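Local coordinates for cyclic nucleotide-binding protein (Brucella abortus biovar 1, PDB 5D1I), which is of unknown function but has the beta-barrel fold of cyclic nucleotide-binding domains, a family often linked to transcription regulation, at the interface of chains A and B. Coordinates in Å, arbitrary orientation; residue numbers count along the deposited sequence, not the author numbering. Chains: chain A/B, Cyclic nucleotide-binding protein.

Contact 1: the interface of chains A and B. Residues chain A 23, 92-93, 96; chain B 22-23, 92-93.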
loop_
_atom_site.group_PDB
_atom_site.type_symbol
_atom_site.label_atom_id
_atom_site.label_comp_id
_atom_site.label_asym_id
_atom_site.label_seq_id
_atom_site.Cartn_x
_atom_site.Cartn_y
_atom_site.Cartn_z
ATOM N N LEU A 23 -1.775 -0.073 5.059
ATOM C CA LEU A 23 -2.577 0.323 6.211
ATOM C C LEU A 23 -3.582 -0.759 6.612
ATOM O O LEU A 23 -3.991 -0.828 7.768
ATOM C CB LEU A 23 -3.302 1.637 5.915
ATOM C CG LEU A 23 -3.863 2.422 7.100
ATOM C CD1 LEU A 23 -2.774 2.676 8.129
ATOM C CD2 LEU A 23 -4.464 3.736 6.616
ATOM N N GLU A 92 -3.410 7.493 1.087
ATOM C CA GLU A 92 -3.454 6.566 2.218
ATOM C C GLU A 92 -3.259 7.290 3.548
ATOM O O GLU A 92 -3.904 6.959 4.542
ATOM C CB GLU A 92 -2.390 5.477 2.073
ATOM C CG GLU A 92 -2.517 4.359 3.107
ATOM C CD GLU A 92 -1.359 3.386 3.049
ATOM O OE1 GLU A 92 -0.206 3.849 2.987
ATOM O OE2 GLU A 92 -1.596 2.163 3.062
HETATM N N MSE A 93 -2.375 8.284 3.555
HETATM C CA MSE A 93 -2.070 9.026 4.774
HETATM C C MSE A 93 -3.254 9.866 5.253
HETATM O O MSE A 93 -3.336 10.227 6.429
HETATM C CB MSE A 93 -0.850 9.924 4.561
HETATM C CG MSE A 93 0.462 9.173 4.411
HETATM SE SE MSE A 93 0.802 7.959 5.900
HETATM C CE MSE A 93 0.470 6.265 4.996
ATOM N N ILE A 96 -5.258 8.573 8.281
ATOM C CA ILE A 96 -4.710 8.547 9.636
ATOM C C ILE A 96 -4.079 9.861 10.082
ATOM O O ILE A 96 -3.572 9.952 11.198
ATOM C CB ILE A 96 -3.648 7.440 9.780
ATOM C CG1 ILE A 96 -2.466 7.705 8.849
ATOM C CG2 ILE A 96 -4.261 6.072 9.500
ATOM C CD1 ILE A 96 -1.322 6.728 9.018
ATOM N N GLY B 22 1.568 3.358 -0.262
ATOM C CA GLY B 22 1.067 4.639 0.200
ATOM C C GLY B 22 2.119 5.697 0.476
ATOM O O GLY B 22 2.000 6.833 0.010
ATOM N N LEU B 23 3.154 5.332 1.225
ATOM C CA LEU B 23 4.210 6.279 1.586
ATOM C C LEU B 23 5.033 6.735 0.382
ATOM O O LEU B 23 5.676 7.785 0.430
ATOM C CB LEU B 23 5.142 5.664 2.633
ATOM C CG LEU B 23 4.637 5.618 4.076
ATOM C CD1 LEU B 23 5.661 4.932 4.976
ATOM C CD2 LEU B 23 4.312 7.022 4.594
ATOM N N GLU B 92 4.303 -1.338 6.753
ATOM C CA GLU B 92 4.552 -0.057 6.100
ATOM C C GLU B 92 4.855 1.079 7.078
ATOM O O GLU B 92 5.744 1.890 6.829
ATOM C CB GLU B 92 3.364 0.351 5.228
ATOM C CG GLU B 92 3.587 1.671 4.501
ATOM C CD GLU B 92 2.331 2.218 3.855
ATOM O OE1 GLU B 92 1.229 1.785 4.244
ATOM O OE2 GLU B 92 2.449 3.086 2.966
HETATM N N MSE B 93 4.120 1.151 8.181
HETATM C CA MSE B 93 4.278 2.292 9.083
HETATM C C MSE B 93 5.595 2.217 9.858
HETATM O O MSE B 93 5.987 3.181 10.514
HETATM C CB MSE B 93 3.096 2.397 10.050
HETATM C CG MSE B 93 1.776 2.824 9.393
HETATM SE SE MSE B 93 1.957 4.327 8.160
HETATM C CE MSE B 93 2.695 5.631 9.387
HETATM O O HOH W 1 0.188 0.855 0.961
#
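A:Glu92 and B:Glu92 face each other across the two-fold axis of a homodimer interface, forming a small polar centre bordered by an apolar patch that joins the chains in the deposited assembly, which may or may not be the dimer in solution. The 3-10 helix 92-95 belongs to the phosphate-binding cassette of cyclic nucleotide-binding domains, where this glutamate usually takes the ribose 2'-hydroxyl; here it appears to serve the dimer contact instead. The two side chains come from opposite directions, their carboxylate planes 46° apart. A:Glu92 OE1 faces both oxygens of the partner carboxylate, 2.8 Å from B:Glu92 OE1 and equally from B:Glu92 OE2. Two fully ionised carboxylates would repel at this separation, so a proton is plausibly shared and one acid may have a raised pKa. Each acid is also held within its own chain by the backbone N-H of Leu23, in the 3-10 helix 22-24. A:Leu23 N donates to A:Glu92 OE2 over 3.0 Å from above the carboxylate plane, whereas B:Leu23 N reaches B:Glu92 OE2, at 2.9 Å, nearly along the C-O axis. In both acids CG is anti to the backbone N (chi1 -171° in A:Glu92) and the extended chain carries the carboxylate to the axis. A water bridges the chains, 3.1 Å from A:Glu92 OE2 and hydrogen-bonded to B:Gly22 N.

Beside this pair the selenomethionines slide past each other in opposite directions, although A:Met93 is poorly ordered. B:Leu23 crosses A:Met93 obliquely, its methyl CD2 towards the selenium. A:Ile96 and B:Met93 meet tip to tip, A:Ile96 CD1 lying 4.2 Å from B:Met93 SE.

Contact 2: the interface of chains A and B. Residues chain A 81-82; chain B 19, 24-27, 29, 32.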
loop_
_atom_site.group_PDB
_atom_site.type_symbol
_atom_site.label_atom_id
_atom_site.label_comp_id
_atom_site.label_asym_id
_atom_site.label_seq_id
_atom_site.Cartn_x
_atom_site.Cartn_y
_atom_site.Cartn_z
ATOM N N ILE A 81 4.547 13.244 -13.253
ATOM C CA ILE A 81 5.434 12.495 -12.373
ATOM C C ILE A 81 5.620 11.083 -12.909
ATOM O O ILE A 81 6.703 10.716 -13.361
ATOM C CB ILE A 81 4.890 12.422 -10.937
ATOM C CG1 ILE A 81 4.660 13.828 -10.385
ATOM C CG2 ILE A 81 5.848 11.657 -10.045
ATOM C CD1 ILE A 81 4.058 13.836 -9.007
ATOM N N ARG A 82 4.540 10.305 -12.865
ATOM C CA ARG A 82 4.546 8.917 -13.311
ATOM C C ARG A 82 3.109 8.408 -13.388
ATOM O O ARG A 82 2.216 8.995 -12.783
ATOM C CB ARG A 82 5.363 8.044 -12.352
ATOM C CG ARG A 82 4.692 7.867 -10.997
ATOM C CD ARG A 82 5.496 6.990 -10.052
ATOM N NE ARG A 82 4.616 6.347 -9.080
ATOM C CZ ARG A 82 4.241 6.903 -7.936
ATOM N NH1 ARG A 82 4.679 8.110 -7.613
ATOM N NH2 ARG A 82 3.427 6.253 -7.118
ATOM N N GLY B 19 5.656 1.594 -6.502
ATOM C CA GLY B 19 4.822 2.749 -6.789
ATOM C C GLY B 19 3.388 2.635 -6.287
ATOM O O GLY B 19 2.650 3.618 -6.316
ATOM N N PHE B 24 5.023 5.939 -0.682
ATOM C CA PHE B 24 5.834 6.225 -1.871
ATOM C C PHE B 24 4.980 6.866 -2.961
ATOM O O PHE B 24 5.422 7.003 -4.102
ATOM C CB PHE B 24 6.485 4.952 -2.432
ATOM C CG PHE B 24 7.179 4.094 -1.400
ATOM C CD1 PHE B 24 7.668 4.635 -0.224
ATOM C CD2 PHE B 24 7.347 2.738 -1.622
ATOM C CE1 PHE B 24 8.294 3.837 0.715
ATOM C CE2 PHE B 24 7.974 1.935 -0.689
ATOM C CZ PHE B 24 8.452 2.486 0.480
ATOM N N GLU B 25 3.757 7.243 -2.596
ATOM C CA GLU B 25 2.765 7.792 -3.523
ATOM C C GLU B 25 3.303 8.892 -4.431
ATOM O O GLU B 25 3.083 8.868 -5.643
ATOM C CB GLU B 25 1.567 8.339 -2.735
ATOM C CG GLU B 25 0.541 9.095 -3.572
ATOM C CD GLU B 25 -0.453 9.864 -2.716
ATOM O OE1 GLU B 25 -0.903 9.322 -1.685
ATOM O OE2 GLU B 25 -0.776 11.018 -3.067
ATOM N N SER B 26 4.002 9.853 -3.837
ATOM C CA SER B 26 4.451 11.035 -4.563
ATOM C C SER B 26 5.888 10.919 -5.058
ATOM O O SER B 26 6.461 11.902 -5.523
ATOM C CB SER B 26 4.326 12.273 -3.678
ATOM O OG SER B 26 5.237 12.208 -2.589
ATOM N N PHE B 27 6.475 9.730 -4.948
ATOM C CA PHE B 27 7.855 9.542 -5.382
ATOM C C PHE B 27 7.994 9.700 -6.891
ATOM O O PHE B 27 7.116 9.314 -7.661
ATOM C CB PHE B 27 8.392 8.169 -4.962
ATOM C CG PHE B 27 8.877 8.112 -3.534
ATOM C CD1 PHE B 27 8.604 9.139 -2.650
ATOM C CD2 PHE B 27 9.616 7.029 -3.087
ATOM C CE1 PHE B 27 9.049 9.082 -1.340
ATOM C CE2 PHE B 27 10.068 6.968 -1.779
ATOM C CZ PHE B 27 9.783 7.996 -0.907
ATOM N N PRO B 29 10.003 8.801 -10.499
ATOM C CA PRO B 29 10.599 7.558 -11.002
ATOM C C PRO B 29 12.018 7.339 -10.484
ATOM O O PRO B 29 12.412 6.198 -10.247
ATOM C CB PRO B 29 10.593 7.762 -12.519
ATOM C CG PRO B 29 9.426 8.645 -12.761
ATOM C CD PRO B 29 9.368 9.580 -11.579
ATOM N N LEU B 32 11.903 6.050 -6.906
ATOM C CA LEU B 32 11.486 4.651 -6.906
ATOM C C LEU B 32 12.640 3.738 -7.301
ATOM O O LEU B 32 12.783 2.638 -6.767
ATOM C CB LEU B 32 10.297 4.436 -7.843
ATOM C CG LEU B 32 8.960 5.015 -7.385
ATOM C CD1 LEU B 32 7.870 4.719 -8.416
ATOM C CD2 LEU B 32 8.577 4.462 -6.015
#
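The guanidinium group of A:Arg82, on strand 77-84, enters a pocket of backbone carbonyls in chain B and fills it with both terminal nitrogens. A:Arg82 NH1 donates to two acceptors, B:Glu25 O at 2.6 Å and B:Phe27 O at 2.7 Å. The two bonds differ in form. B:Phe27 O is used on a lone pair, in the carbonyl plane, but stands tilted from the guanidinium plane; B:Glu25 O lies close to the guanidinium plane, yet its donor sits 50° above the carbonyl plane. A:Arg82 NH2 donates to B:Gly19 O, 2.9 Å away and again met on a lone pair, and adds a weak bond to B:Glu25 O. These bonds fix the rotation of the group. The acceptors are all main-chain oxygens, so the arginine reads the backbone of the turn rather than an acidic side chain.

Apolar atoms line the approach. B:Leu32, in helix 29-38, crosses the arginine at about a right angle and sets CD1 3.7 Å from A:Arg82 CD. The arginine leaves its strand with CG between backbone N and carbonyl carbon (chi1 70°), then runs straight to NE, which delivers the guanidinium past B:Leu32 into the pocket. At its root, A:Ile81 O faces ring atom CD of B:Pro29, the first residue of that helix, at 3.4 Å.

Further out, B:Phe24 CA covers one face of the B:Phe27 ring, 3.9 Å above its centre, which probably steadies the turn presenting the carbonyls. Through this socket, and its two-fold twin, a strand of one subunit is joined to the N-terminal helical region of the other.

The centres of contact 1 and contact 2 lie about 14 Å apart, and the 3-10 helix 22-24 of chain B runs from one to the other: its first two residues belong to contact 1, while B:Phe24 and the turn that follows belong to contact 2. Chain A brings the 3-10 helix 92-95, A:Leu23 and A:Ile96 to contact 1, and strand 77-84 to contact 2. Because contact 1 straddles the two-fold axis, it is flanked by contact 2 and its symmetric copy. Such a layout would fix the mutual orientation of the subunits, should this dimer persist outside the crystal.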